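Local coordinates for protein pyroglutatmate porin OpdO (Pseudomonas aeruginosa, PDB 3SZV) that probably forms an outer-membrane channel through which pyroglutamate and other small carboxylates pass by diffusion, at residues Asp72-Lys80 with Thr139-Arg147; Lys368-Ala377 with Glu389-Ser397. One frame throughout, in Å; residues are numbered along the deposited sequence.

Contact 1 and contact 2 involve different parts of the barrel wall, and their centres lie about 17 Å apart. In contact 1 the segment 139-147, mostly loop and ending in a short strand, packs on the inner side of strand segment 72-80, while a detergent molecule lies along the outer side of that strand. Contact 2 is wall alone, the pairing of 368-377 with 389-397 in the last hairpin. The two meet at T139, where T139 O is 3.0 Å from R391 NH1 and T139 CB is 4.3 Å from R375 NH1. The loop thus lies between an apolar patch of wall and two arginines, whose positive charges are consistent with a channel for carboxylates.

Contact 1: Asp72-Lys80 with Thr139-Arg147; sequences DAIGLLGFK and TRLLPELFR. With C8E ((hydroxyethyloxy)tri(ethyloxy)octane), chain C.
L76 and L142 mark the closest backbone approach, with CA atoms 7.0 Å apart, and the two chains run in roughly opposed directions, 142° between their end-to-end vectors, too far apart to pair as strands. Apolar side chains fill the gap. L76 reaches inward from the strand and its two methyls divide the work: CD2 lies against the P143 ring, 3.8 Å from its CD, and CD1 meets CD1 of L145 at 4.1 Å. I74 extends the patch, its CG2 lying 4.2 Å from L145 CD1. Branched leucine and isoleucine suit this place because each can touch two neighbours, while the rigid proline ring offers a compact apolar surface. L142 turns its CG beside its own backbone N (chi1 -59°), and its CD1 comes to 3.8 Å from the backbone N of G78. With no side chain at G78, L141 can also settle there, its CD2 4.0 Å from G78 CA. L77 points to the other side of the strand, where its CD2 lies 3.4 Å from C20 of the C8E detergent, as expected of a leucine facing lipid. Behind the apolar layer, polar bonds hold the loop, with E144 O accepting from H128 and P143 O from K170. A loop folded inward against the barrel wall is characteristic of porins, where it narrows the pore.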
loop_
_atom_site.group_PDB
_atom_site.type_symbol
_atom_site.label_atom_id
_atom_site.label_comp_id
_atom_site.label_asym_id
_atom_site.label_seq_id
_atom_site.Cartn_x
_atom_site.Cartn_y
_atom_site.Cartn_z
ATOM N N ASP A 72 6.080 -16.736 -11.054
ATOM C CA ASP A 72 4.713 -16.364 -10.714
ATOM C C ASP A 72 4.096 -15.633 -11.900
ATOM O O ASP A 72 4.812 -15.073 -12.735
ATOM C CB ASP A 72 4.671 -15.431 -9.501
ATOM C CG ASP A 72 5.226 -16.062 -8.236
ATOM O OD1 ASP A 72 5.229 -17.301 -8.116
ATOM O OD2 ASP A 72 5.644 -15.299 -7.333
ATOM N N ALA A 73 2.769 -15.617 -11.969
ATOM C CA ALA A 73 2.083 -14.863 -13.014
ATOM C C ALA A 73 0.862 -14.170 -12.434
ATOM O O ALA A 73 0.193 -14.712 -11.554
ATOM C CB ALA A 73 1.682 -15.776 -14.165
ATOM N N ILE A 74 0.589 -12.959 -12.904
ATOM C CA ILE A 74 -0.656 -12.290 -12.554
ATOM C C ILE A 74 -1.377 -11.891 -13.837
ATOM O O ILE A 74 -0.792 -11.271 -14.716
ATOM C CB ILE A 74 -0.444 -11.083 -11.617
ATOM C CG1 ILE A 74 -1.802 -10.487 -11.228
ATOM C CG2 ILE A 74 0.478 -10.039 -12.252
ATOM C CD1 ILE A 74 -1.754 -9.571 -10.031
ATOM N N GLY A 75 -2.636 -12.297 -13.950
ATOM C CA GLY A 75 -3.463 -11.918 -15.078
ATOM C C GLY A 75 -4.535 -10.969 -14.595
ATOM O O GLY A 75 -5.272 -11.269 -13.651
ATOM N N LEU A 76 -4.610 -9.814 -15.242
ATOM C CA LEU A 76 -5.560 -8.771 -14.873
ATOM C C LEU A 76 -6.461 -8.470 -16.052
ATOM O O LEU A 76 -6.002 -8.355 -17.189
ATOM C CB LEU A 76 -4.815 -7.494 -14.509
ATOM C CG LEU A 76 -3.817 -7.597 -13.359
ATOM C CD1 LEU A 76 -3.060 -6.289 -13.204
ATOM C CD2 LEU A 76 -4.520 -7.978 -12.069
ATOM N N LEU A 77 -7.752 -8.322 -15.786
ATOM C CA LEU A 77 -8.688 -7.975 -16.840
ATOM C C LEU A 77 -9.743 -7.090 -16.219
ATOM O O LEU A 77 -10.324 -7.433 -15.190
ATOM C CB LEU A 77 -9.328 -9.236 -17.431
ATOM C CG LEU A 77 -10.414 -9.039 -18.487
ATOM C CD1 LEU A 77 -9.858 -8.304 -19.692
ATOM C CD2 LEU A 77 -10.984 -10.395 -18.897
ATOM N N GLY A 78 -9.973 -5.938 -16.832
ATOM C CA GLY A 78 -11.001 -5.041 -16.358
ATOM C C GLY A 78 -11.789 -4.467 -17.507
ATOM O O GLY A 78 -11.273 -4.291 -18.612
ATOM N N PHE A 79 -13.056 -4.182 -17.250
ATOM C CA PHE A 79 -13.837 -3.430 -18.213
ATOM C C PHE A 79 -14.902 -2.594 -17.534
ATOM O O PHE A 79 -15.460 -2.981 -16.504
ATOM C CB PHE A 79 -14.439 -4.337 -19.287
ATOM C CG PHE A 79 -15.124 -5.559 -18.750
ATOM C CD1 PHE A 79 -14.436 -6.760 -18.638
ATOM C CD2 PHE A 79 -16.459 -5.525 -18.398
ATOM C CE1 PHE A 79 -15.067 -7.894 -18.160
ATOM C CE2 PHE A 79 -17.097 -6.655 -17.918
ATOM C CZ PHE A 79 -16.400 -7.842 -17.801
ATOM N N LYS A 80 -15.154 -1.427 -18.109
ATOM C CA LYS A 80 -16.159 -0.528 -17.579
ATOM C C LYS A 80 -17.558 -1.026 -17.910
ATOM O O LYS A 80 -17.788 -1.654 -18.949
ATOM C CB LYS A 80 -15.940 0.902 -18.090
ATOM C CG LYS A 80 -14.808 1.641 -17.368
ATOM C CD LYS A 80 -14.712 3.103 -17.793
ATOM C CE LYS A 80 -14.351 3.232 -19.264
ATOM N NZ LYS A 80 -13.079 2.519 -19.589
ATOM N N THR A 139 -6.307 -0.083 -4.025
ATOM C CA THR A 139 -7.612 0.349 -3.521
ATOM C C THR A 139 -8.617 0.680 -4.617
ATOM O O THR A 139 -9.664 1.270 -4.348
ATOM C CB THR A 139 -7.500 1.556 -2.566
ATOM O OG1 THR A 139 -6.800 2.617 -3.219
ATOM C CG2 THR A 139 -6.769 1.162 -1.293
ATOM N N ARG A 140 -8.304 0.291 -5.851
ATOM C CA ARG A 140 -9.259 0.454 -6.942
ATOM C C ARG A 140 -9.663 -0.906 -7.511
ATOM O O ARG A 140 -9.786 -1.887 -6.774
ATOM C CB ARG A 140 -8.676 1.354 -8.032
ATOM C CG ARG A 140 -8.510 2.808 -7.602
ATOM C CD ARG A 140 -8.212 3.694 -8.802
ATOM N N LEU A 141 -9.871 -0.973 -8.819
ATOM C CA LEU A 141 -10.321 -2.216 -9.429
ATOM C C LEU A 141 -9.198 -3.250 -9.558
ATOM O O LEU A 141 -9.389 -4.431 -9.243
ATOM C CB LEU A 141 -10.913 -1.943 -10.810
ATOM C CG LEU A 141 -11.546 -3.173 -11.472
ATOM C CD1 LEU A 141 -12.866 -3.546 -10.806
ATOM C CD2 LEU A 141 -11.737 -2.961 -12.967
ATOM N N LEU A 142 -8.060 -2.802 -10.073
ATOM C CA LEU A 142 -6.924 -3.676 -10.345
ATOM C C LEU A 142 -5.673 -3.068 -9.733
ATOM O O LEU A 142 -5.553 -1.847 -9.633
ATOM C CB LEU A 142 -6.749 -3.872 -11.857
ATOM C CG LEU A 142 -7.948 -4.487 -12.578
ATOM C CD1 LEU A 142 -7.790 -4.391 -14.089
ATOM C CD2 LEU A 142 -8.163 -5.944 -12.156
ATOM N N PRO A 143 -4.736 -3.908 -9.292
ATOM C CA PRO A 143 -3.588 -3.383 -8.544
ATOM C C PRO A 143 -2.589 -2.585 -9.386
ATOM O O PRO A 143 -2.416 -2.839 -10.593
ATOM C CB PRO A 143 -2.905 -4.653 -8.008
ATOM C CG PRO A 143 -3.375 -5.757 -8.947
ATOM C CD PRO A 143 -4.771 -5.381 -9.324
ATOM N N GLU A 144 -1.927 -1.628 -8.747
ATOM C CA GLU A 144 -0.701 -1.061 -9.289
ATOM C C GLU A 144 0.391 -2.150 -9.317
ATOM O O GLU A 144 0.466 -2.988 -8.414
ATOM C CB GLU A 144 -0.252 0.115 -8.414
ATOM C CG GLU A 144 1.017 0.819 -8.892
ATOM C CD GLU A 144 1.469 1.927 -7.959
ATOM O OE1 GLU A 144 1.119 1.888 -6.772
ATOM O OE2 GLU A 144 2.170 2.855 -8.424
ATOM N N LEU A 145 1.236 -2.141 -10.348
ATOM C CA LEU A 145 2.402 -3.026 -10.402
ATOM C C LEU A 145 3.637 -2.185 -10.664
ATOM O O LEU A 145 3.561 -1.131 -11.312
ATOM C CB LEU A 145 2.273 -4.067 -11.524
ATOM C CG LEU A 145 1.106 -5.036 -11.423
ATOM C CD1 LEU A 145 1.018 -5.880 -12.683
ATOM C CD2 LEU A 145 1.258 -5.907 -10.192
ATOM N N PHE A 146 4.773 -2.631 -10.145
ATOM C CA PHE A 146 6.053 -2.070 -10.550
ATOM C C PHE A 146 6.800 -3.102 -11.372
ATOM O O PHE A 146 6.593 -4.310 -11.213
ATOM C CB PHE A 146 6.901 -1.698 -9.330
ATOM C CG PHE A 146 6.241 -0.724 -8.410
ATOM C CD1 PHE A 146 5.961 -1.068 -7.092
ATOM C CD2 PHE A 146 5.916 0.548 -8.857
ATOM C CE1 PHE A 146 5.358 -0.155 -6.227
ATOM C CE2 PHE A 146 5.308 1.480 -7.988
ATOM C CZ PHE A 146 5.028 1.105 -6.678
ATOM N N ARG A 147 7.656 -2.630 -12.266
ATOM C CA ARG A 147 8.594 -3.505 -12.951
ATOM C C ARG A 147 9.944 -3.358 -12.273
ATOM O O ARG A 147 10.433 -2.242 -12.084
ATOM C CB ARG A 147 8.713 -3.139 -14.433
ATOM C CG ARG A 147 9.452 -4.209 -15.243
ATOM C CD ARG A 147 9.551 -3.853 -16.713
ATOM N NE ARG A 147 10.716 -3.005 -16.973
ATOM C CZ ARG A 147 11.272 -2.871 -18.172
ATOM N NH1 ARG A 147 10.763 -3.520 -19.220
ATOM N NH2 ARG A 147 12.343 -2.104 -18.318
HETATM C C1 C8E C . -0.658 -7.390 -26.515
HETATM C C2 C8E C . -1.271 -8.374 -25.525
HETATM C C3 C8E C . -0.201 -9.276 -24.928
HETATM C C4 C8E C . -0.825 -10.516 -24.296
HETATM C C5 C8E C . -1.792 -10.126 -23.188
HETATM C C6 C8E C . -2.461 -11.328 -22.522
HETATM C C7 C8E C . -3.426 -10.871 -21.431
HETATM C C8 C8E C . -3.898 -12.012 -20.528
HETATM O O9 C8E C . -4.888 -11.548 -19.619
HETATM C C10 C8E C . -5.403 -12.584 -18.799
HETATM C C11 C8E C . -6.487 -12.057 -17.853
HETATM O O12 C8E C . -6.975 -13.095 -17.025
HETATM C C13 C8E C . -7.732 -12.630 -15.921
HETATM C C16 C8E C . -11.329 -14.495 -16.103
HETATM C C17 C8E C . -11.684 -14.683 -17.572
HETATM O O18 C8E C . -13.069 -14.503 -17.768
HETATM C C19 C8E C . -13.418 -13.143 -17.885
HETATM C C20 C8E C . -13.403 -12.752 -19.358
HETATM O O21 C8E C . -14.674 -12.283 -19.746
#

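Contact 2: Lys368-Ala377 with Glu389-Ser397; sequences KNLGVKWRNA and ENRLILSYS
E389 and A377 form a hydrogen-bonded antiparallel pair at one end of a beta hairpin in the barrel wall, whose strands 371-377 and 389-397 run at 171°. R375-R391, K373-I393 and G371-S395 are bonded likewise, alternating with the non-hydrogen-bonded pairs N376-N390, W374-L392 and V372-L394. The E389 carboxylate stands on the channel side, bonded to R36, and OE2 also takes R391 NE (2.7 Å) and NH2 in a side-on salt bridge. N390, on the outer face, carries its CG beside the backbone N (chi1 -73°), which places OD1 between two donors. W374 NE1 meets it on a lone pair, 2.8 Å away, with ring and amide nearly coplanar; N376 ND2 comes from above the carbonyl plane at 2.9 Å. One oxygen thus serves two donors on the face away from E389 and R391. R391 lies alongside R375, their guanidinium planes 68° apart, with R375 NH1 over one face of the R391 group, 3.8 Å from its NH1. Water 4 joins these nitrogens, weakly on the R391 side; such arginines would suit the passage of carboxylates. L392 returns to the outer surface, its CD1 3.8 Å from V372 CG2, and L394 flanks the same methyl, an apolar surface that probably faces lipid. Between them I393 turns inward, CD1 lying 4.1 Å from the aliphatic CD of R375. S395 keeps a small hydroxyl there, bonded to E28 in one of its conformers. Y396 crosses L370 at about a right angle, its CE1 3.3 Å from K368 O, and water 1 donates to that carbonyl while accepting from Y396 OH.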
loop_
_atom_site.group_PDB
_atom_site.type_symbol
_atom_site.label_atom_id
_atom_site.label_comp_id
_atom_site.label_asym_id
_atom_site.label_seq_id
_atom_site.Cartn_x
_atom_site.Cartn_y
_atom_site.Cartn_z
ATOM N N LYS A 368 -20.183 -18.210 0.347
ATOM C CA LYS A 368 -19.099 -18.033 1.309
ATOM C C LYS A 368 -17.897 -17.350 0.661
ATOM O O LYS A 368 -17.471 -17.740 -0.429
ATOM C CB LYS A 368 -18.691 -19.386 1.904
ATOM C CG LYS A 368 -17.512 -19.314 2.870
ATOM C CD LYS A 368 -17.233 -20.688 3.475
ATOM C CE LYS A 368 -16.254 -20.598 4.639
ATOM N NZ LYS A 368 -14.951 -19.998 4.239
ATOM N N ASN A 369 -17.383 -16.316 1.330
ATOM C CA ASN A 369 -16.213 -15.560 0.894
ATOM C C ASN A 369 -16.564 -14.358 0.019
ATOM O O ASN A 369 -15.711 -13.520 -0.267
ATOM C CB ASN A 369 -15.172 -16.456 0.213
ATOM C CG ASN A 369 -14.668 -17.551 1.130
ATOM O OD1 ASN A 369 -14.530 -17.350 2.338
ATOM N ND2 ASN A 369 -14.396 -18.716 0.564
ATOM N N LEU A 370 -17.820 -14.290 -0.412
ATOM C CA LEU A 370 -18.337 -13.100 -1.079
ATOM C C LEU A 370 -18.344 -11.926 -0.103
ATOM O O LEU A 370 -18.901 -12.016 0.991
ATOM C CB LEU A 370 -19.750 -13.365 -1.609
ATOM C CG LEU A 370 -20.464 -12.195 -2.289
ATOM C CD1 LEU A 370 -19.691 -11.750 -3.523
ATOM C CD2 LEU A 370 -21.887 -12.584 -2.659
ATOM N N GLY A 371 -17.722 -10.821 -0.491
ATOM C CA GLY A 371 -17.643 -9.677 0.398
ATOM C C GLY A 371 -18.161 -8.406 -0.235
ATOM O O GLY A 371 -18.026 -8.199 -1.438
ATOM N N VAL A 372 -18.760 -7.550 0.584
ATOM C CA VAL A 372 -19.176 -6.233 0.135
ATOM C C VAL A 372 -18.621 -5.196 1.100
ATOM O O VAL A 372 -18.659 -5.387 2.312
ATOM C CB VAL A 372 -20.711 -6.115 0.061
ATOM C CG1 VAL A 372 -21.332 -6.373 1.425
ATOM C CG2 VAL A 372 -21.119 -4.749 -0.475
ATOM N N LYS A 373 -18.093 -4.107 0.557
ATOM C CA LYS A 373 -17.562 -3.023 1.363
ATOM C C LYS A 373 -18.030 -1.696 0.802
ATOM O O LYS A 373 -17.900 -1.435 -0.397
ATOM C CB LYS A 373 -16.033 -3.062 1.400
ATOM C CG LYS A 373 -15.435 -1.928 2.237
ATOM C CD LYS A 373 -13.920 -2.020 2.346
ATOM C CE LYS A 373 -13.525 -3.152 3.276
ATOM N NZ LYS A 373 -14.314 -3.055 4.536
ATOM N N TRP A 374 -18.578 -0.864 1.681
ATOM C CA TRP A 374 -18.954 0.500 1.340
ATOM C C TRP A 374 -18.008 1.460 2.054
ATOM O O TRP A 374 -17.865 1.421 3.275
ATOM C CB TRP A 374 -20.419 0.759 1.738
ATOM C CG TRP A 374 -20.838 2.204 1.702
ATOM C CD1 TRP A 374 -20.632 3.103 0.693
ATOM C CD2 TRP A 374 -21.554 2.912 2.725
ATOM N NE1 TRP A 374 -21.165 4.325 1.027
ATOM C CE2 TRP A 374 -21.737 4.236 2.270
ATOM C CE3 TRP A 374 -22.053 2.556 3.982
ATOM C CZ2 TRP A 374 -22.398 5.204 3.027
ATOM C CZ3 TRP A 374 -22.707 3.517 4.734
ATOM C CH2 TRP A 374 -22.873 4.827 4.255
ATOM N N ARG A 375 -17.338 2.312 1.284
ATOM C CA ARG A 375 -16.406 3.288 1.835
ATOM C C ARG A 375 -16.897 4.688 1.497
ATOM O O ARG A 375 -16.978 5.062 0.326
ATOM C CB ARG A 375 -14.999 3.083 1.265
ATOM C CG ARG A 375 -14.496 1.643 1.382
ATOM C CD ARG A 375 -13.041 1.515 0.929
ATOM N NE ARG A 375 -12.162 2.316 1.773
ATOM C CZ ARG A 375 -11.039 2.904 1.365
ATOM N NH1 ARG A 375 -10.630 2.794 0.104
ATOM N NH2 ARG A 375 -10.325 3.631 2.222
ATOM N N ASN A 376 -17.228 5.464 2.521
ATOM C CA ASN A 376 -17.773 6.789 2.315
ATOM C C ASN A 376 -16.804 7.820 2.879
ATOM O O ASN A 376 -16.294 7.660 3.987
ATOM C CB ASN A 376 -19.143 6.864 3.004
ATOM C CG ASN A 376 -19.679 8.273 3.114
ATOM O OD1 ASN A 376 -19.735 8.837 4.207
ATOM N ND2 ASN A 376 -20.086 8.849 1.989
ATOM N N ALA A 377 -16.517 8.860 2.106
ATOM C CA ALA A 377 -15.597 9.897 2.553
ATOM C C ALA A 377 -16.136 11.284 2.245
ATOM O O ALA A 377 -16.828 11.494 1.240
ATOM C CB ALA A 377 -14.243 9.721 1.906
ATOM N N GLU A 389 -17.232 11.257 -1.544
ATOM C CA GLU A 389 -16.912 10.092 -2.349
ATOM C C GLU A 389 -17.544 8.855 -1.741
ATOM O O GLU A 389 -17.484 8.638 -0.529
ATOM C CB GLU A 389 -15.393 9.930 -2.419
ATOM C CG GLU A 389 -14.908 8.731 -3.212
ATOM C CD GLU A 389 -13.397 8.650 -3.215
ATOM O OE1 GLU A 389 -12.754 9.457 -3.914
ATOM O OE2 GLU A 389 -12.850 7.796 -2.494
ATOM N N ASN A 390 -18.154 8.042 -2.590
ATOM C CA ASN A 390 -18.622 6.736 -2.163
ATOM C C ASN A 390 -17.989 5.669 -3.033
ATOM O O ASN A 390 -17.892 5.834 -4.248
ATOM C CB ASN A 390 -20.147 6.655 -2.229
ATOM C CG ASN A 390 -20.814 7.450 -1.128
ATOM O OD1 ASN A 390 -21.008 6.953 -0.019
ATOM N ND2 ASN A 390 -21.172 8.698 -1.428
ATOM N N ARG A 391 -17.521 4.598 -2.397
ATOM C CA ARG A 391 -17.053 3.414 -3.111
ATOM C C ARG A 391 -17.878 2.229 -2.657
ATOM O O ARG A 391 -18.197 2.089 -1.474
ATOM C CB ARG A 391 -15.576 3.137 -2.836
ATOM C CG ARG A 391 -14.649 4.296 -3.154
ATOM C CD ARG A 391 -13.185 3.955 -2.929
ATOM N NE ARG A 391 -12.356 5.153 -3.029
ATOM C CZ ARG A 391 -11.049 5.155 -3.274
ATOM N NH1 ARG A 391 -10.397 4.014 -3.458
ATOM N NH2 ARG A 391 -10.393 6.307 -3.342
ATOM N N LEU A 392 -18.240 1.376 -3.605
ATOM C CA LEU A 392 -18.896 0.127 -3.275
ATOM C C LEU A 392 -18.107 -0.953 -3.977
ATOM O O LEU A 392 -17.966 -0.925 -5.202
ATOM C CB LEU A 392 -20.343 0.111 -3.758
ATOM C CG LEU A 392 -21.144 -1.110 -3.311
ATOM C CD1 LEU A 392 -21.116 -1.224 -1.790
ATOM C CD2 LEU A 392 -22.574 -1.035 -3.825
ATOM N N ILE A 393 -17.566 -1.885 -3.205
ATOM C CA ILE A 393 -16.738 -2.940 -3.767
ATOM C C ILE A 393 -17.297 -4.305 -3.401
ATOM O O ILE A 393 -17.458 -4.631 -2.223
ATOM C CB ILE A 393 -15.282 -2.843 -3.270
ATOM C CG1 ILE A 393 -14.769 -1.401 -3.369
ATOM C CG2 ILE A 393 -14.382 -3.803 -4.050
ATOM C CD1 ILE A 393 -14.887 -0.612 -2.077
ATOM N N LEU A 394 -17.609 -5.090 -4.425
ATOM C CA LEU A 394 -17.986 -6.488 -4.243
ATOM C C LEU A 394 -16.795 -7.336 -4.657
ATOM O O LEU A 394 -16.198 -7.112 -5.717
ATOM C CB LEU A 394 -19.201 -6.840 -5.096
ATOM C CG LEU A 394 -20.588 -6.414 -4.613
ATOM C CD1 LEU A 394 -20.618 -4.959 -4.182
ATOM C CD2 LEU A 394 -21.616 -6.671 -5.707
ATOM N N SER A 395 -16.432 -8.308 -3.829
ATOM C CA SER A 395 -15.258 -9.126 -4.093
ATOM C C SER A 395 -15.534 -10.597 -3.816
ATOM O O SER A 395 -16.271 -10.940 -2.896
ATOM C CB SER A 395 -14.075 -8.650 -3.239
ATOM O OG SER A 395 -12.917 -9.432 -3.484
ATOM N N TYR A 396 -14.944 -11.459 -4.623
ATOM C CA TYR A 396 -15.068 -12.891 -4.408
ATOM C C TYR A 396 -13.792 -13.558 -4.863
ATOM O O TYR A 396 -13.358 -13.360 -6.000
ATOM C CB TYR A 396 -16.258 -13.482 -5.169
ATOM C CG TYR A 396 -16.419 -14.970 -4.955
ATOM C CD1 TYR A 396 -17.023 -15.463 -3.807
ATOM C CD2 TYR A 396 -15.951 -15.877 -5.893
ATOM C CE1 TYR A 396 -17.170 -16.819 -3.603
ATOM C CE2 TYR A 396 -16.094 -17.243 -5.698
ATOM C CZ TYR A 396 -16.705 -17.702 -4.547
ATOM O OH TYR A 396 -16.855 -19.057 -4.333
ATOM N N SER A 397 -13.195 -14.354 -3.982
ATOM C CA SER A 397 -11.972 -15.063 -4.322
ATOM C C SER A 397 -12.201 -16.551 -4.238
ATOM O O SER A 397 -12.837 -17.039 -3.302
ATOM C CB SER A 397 -10.830 -14.668 -3.387
ATOM O OG SER A 397 -10.420 -13.336 -3.631
HETATM O O HOH W 1 -18.402 -19.705 -2.024
HETATM O O HOH W 2 -14.256 -19.123 -2.314
HETATM O O HOH W 3 -13.371 -13.881 -1.217
HETATM O O HOH W 4 -11.429 1.019 -2.142
#